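Local coordinates for protein exopolyphosphatase (Cytophaga hutchinsonii, PDB 3MDQ) that probably hydrolyses inorganic polyphosphate from the chain end, releasing orthophosphate, as a member of the Ppx/GppA phosphatase family with an actin-like ATPase fold, at residues Met136-Gly141 and Gly212-Leu217. Residues are numbered along the deposited sequence; the frame is centred on the assembly and turned at random.
Sequences MDIGGG and GTFDTL. With SO4 (sulfate ion), chain D.
Phe214, on the first turn of helix 212-225, lays the far end of its ring against Met136 and Ile138 of strand 133-138. CZ of Phe214 meets CG of Met136 at 3.7 Å, while the selenium of this selenomethionine lies at the ring edge, 5.3 Å from the centroid, in a Met-aromatic contact. CG of Met136, set between the backbone N and the carbonyl carbon (chi1 63°), is brought to the ring. CD1 of Ile138 approaches CE2 of Phe214 obliquely, at 4.0 Å. A leucine in place of Phe214 would probably open a gap beside Met136 and Ile138 and lose the Met-aromatic contact.

Toward the helix N-terminus the fit is looser and water takes over. No direct hydrogen bond joins the segments; one water donates to Ile138 O at 2.6 Å and also bonds OG1 of Thr213, and a second water donates to Ile138 O at 2.8 Å and accepts only a weak bond from Thr213 N. Past the strand end, Gly140 N donates to sulfate O2 and Gly141 N to sulfate O1, both at 2.9 Å, the ion also held by Ser142 and Thr13, consistent with a phosphate-binding loop of the actin-like fold.

The axis of helix segment 212-217 runs at 96° to that of strand segment 136-138, whose strand pairs with strand 206-210; Ile280 of helix 267-286 touches both Ile138 and Phe214, and Ile292 and Val294 of strand 291-295 also pack on Phe214.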
loop_
_atom_site.group_PDB
_atom_site.type_symbol
_atom_site.label_atom_id
_atom_site.label_comp_id
_atom_site.label_asym_id
_atom_site.label_seq_id
_atom_site.Cartn_x
_atom_site.Cartn_y
_atom_site.Cartn_z
HETATM N N MSE A 136 7.285 0.592 -5.686
HETATM C CA MSE A 136 7.175 -0.160 -4.441
HETATM C C MSE A 136 5.945 0.253 -3.631
HETATM O O MSE A 136 5.670 1.447 -3.455
HETATM C CB MSE A 136 8.460 -0.051 -3.620
HETATM C CG MSE A 136 8.804 1.263 -3.163
HETATM SE SE MSE A 136 10.503 1.164 -2.069
HETATM C CE MSE A 136 10.055 0.229 -0.593
ATOM N N ASP A 137 5.166 -0.737 -3.204
ATOM C CA ASP A 137 3.964 -0.534 -2.411
ATOM C C ASP A 137 4.183 -1.171 -1.055
ATOM O O ASP A 137 4.338 -2.379 -0.972
ATOM C CB ASP A 137 2.741 -1.124 -3.094
ATOM C CG ASP A 137 1.462 -0.836 -2.318
ATOM O OD1 ASP A 137 1.355 -1.255 -1.140
ATOM O OD2 ASP A 137 0.579 -0.148 -2.884
ATOM N N ILE A 138 4.292 -0.354 -0.014
ATOM C CA ILE A 138 4.468 -0.847 1.358
ATOM C C ILE A 138 3.152 -0.853 2.096
ATOM O O ILE A 138 2.479 0.197 2.214
ATOM C CB ILE A 138 5.426 0.032 2.161
ATOM C CG1 ILE A 138 6.798 0.043 1.498
ATOM C CG2 ILE A 138 5.534 -0.520 3.584
ATOM C CD1 ILE A 138 7.760 1.045 2.176
ATOM N N GLY A 139 2.742 -2.028 2.520
ATOM C CA GLY A 139 1.531 -2.177 3.305
ATOM C C GLY A 139 1.852 -2.764 4.668
ATOM O O GLY A 139 3.016 -2.950 4.999
ATOM N N GLY A 140 0.827 -3.074 5.468
ATOM C CA GLY A 140 1.048 -3.742 6.726
ATOM C C GLY A 140 1.437 -5.181 6.651
ATOM O O GLY A 140 2.079 -5.704 7.554
ATOM N N GLY A 141 1.056 -5.873 5.572
ATOM C CA GLY A 141 1.306 -7.282 5.441
ATOM C C GLY A 141 2.335 -7.659 4.411
ATOM O O GLY A 141 3.164 -8.528 4.654
ATOM N N GLY A 212 0.095 4.025 1.889
ATOM C CA GLY A 212 -0.040 4.968 2.984
ATOM C C GLY A 212 1.246 5.587 3.474
ATOM O O GLY A 212 1.271 6.787 3.797
ATOM N N THR A 213 2.300 4.800 3.595
ATOM C CA THR A 213 3.583 5.324 4.059
ATOM C C THR A 213 4.059 6.440 3.134
ATOM O O THR A 213 4.425 7.531 3.569
ATOM C CB THR A 213 4.656 4.258 4.175
ATOM O OG1 THR A 213 4.267 3.330 5.200
ATOM C CG2 THR A 213 6.006 4.846 4.549
ATOM N N PHE A 214 4.049 6.179 1.837
ATOM C CA PHE A 214 4.488 7.188 0.893
ATOM C C PHE A 214 3.567 8.414 0.861
ATOM O O PHE A 214 4.050 9.532 0.747
ATOM C CB PHE A 214 4.657 6.552 -0.487
ATOM C CG PHE A 214 5.917 5.737 -0.638
ATOM C CD1 PHE A 214 7.140 6.358 -0.840
ATOM C CD2 PHE A 214 5.878 4.334 -0.628
ATOM C CE1 PHE A 214 8.286 5.622 -0.979
ATOM C CE2 PHE A 214 7.019 3.585 -0.794
ATOM C CZ PHE A 214 8.233 4.209 -0.973
ATOM N N ASP A 215 2.262 8.223 1.004
ATOM C CA ASP A 215 1.326 9.351 1.058
ATOM C C ASP A 215 1.653 10.215 2.259
ATOM O O ASP A 215 1.690 11.444 2.164
ATOM C CB ASP A 215 -0.135 8.892 1.177
ATOM C CG ASP A 215 -0.653 8.179 -0.045
ATOM O OD1 ASP A 215 -0.074 8.301 -1.126
ATOM O OD2 ASP A 215 -1.720 7.490 0.085
ATOM N N THR A 216 1.933 9.565 3.402
ATOM C CA THR A 216 2.290 10.324 4.611
ATOM C C THR A 216 3.605 11.102 4.454
ATOM O O THR A 216 3.714 12.263 4.897
ATOM C CB THR A 216 2.284 9.422 5.866
ATOM O OG1 THR A 216 0.919 9.098 6.174
ATOM C CG2 THR A 216 2.905 10.125 7.089
ATOM N N LEU A 217 4.607 10.510 3.799
ATOM C CA LEU A 217 5.861 11.206 3.570
ATOM C C LEU A 217 5.615 12.452 2.716
ATOM O O LEU A 217 6.149 13.525 3.006
ATOM C CB LEU A 217 6.930 10.318 2.922
ATOM C CG LEU A 217 7.353 9.098 3.769
ATOM C CD1 LEU A 217 8.290 8.206 2.949
ATOM C CD2 LEU A 217 7.989 9.603 5.099
HETATM S S SO4 D . -1.271 -4.479 2.754
HETATM O O1 SO4 D . 0.015 -5.176 2.984
HETATM O O2 SO4 D . -1.565 -3.512 3.860
HETATM O O3 SO4 D . -1.182 -3.757 1.474
HETATM O O4 SO4 D . -2.165 -5.616 2.595
HETATM O O HOH W 1 3.277 2.740 1.228
HETATM O O HOH W 2 2.012 1.874 4.199
HETATM O O HOH W 3 -0.876 0.887 2.904
#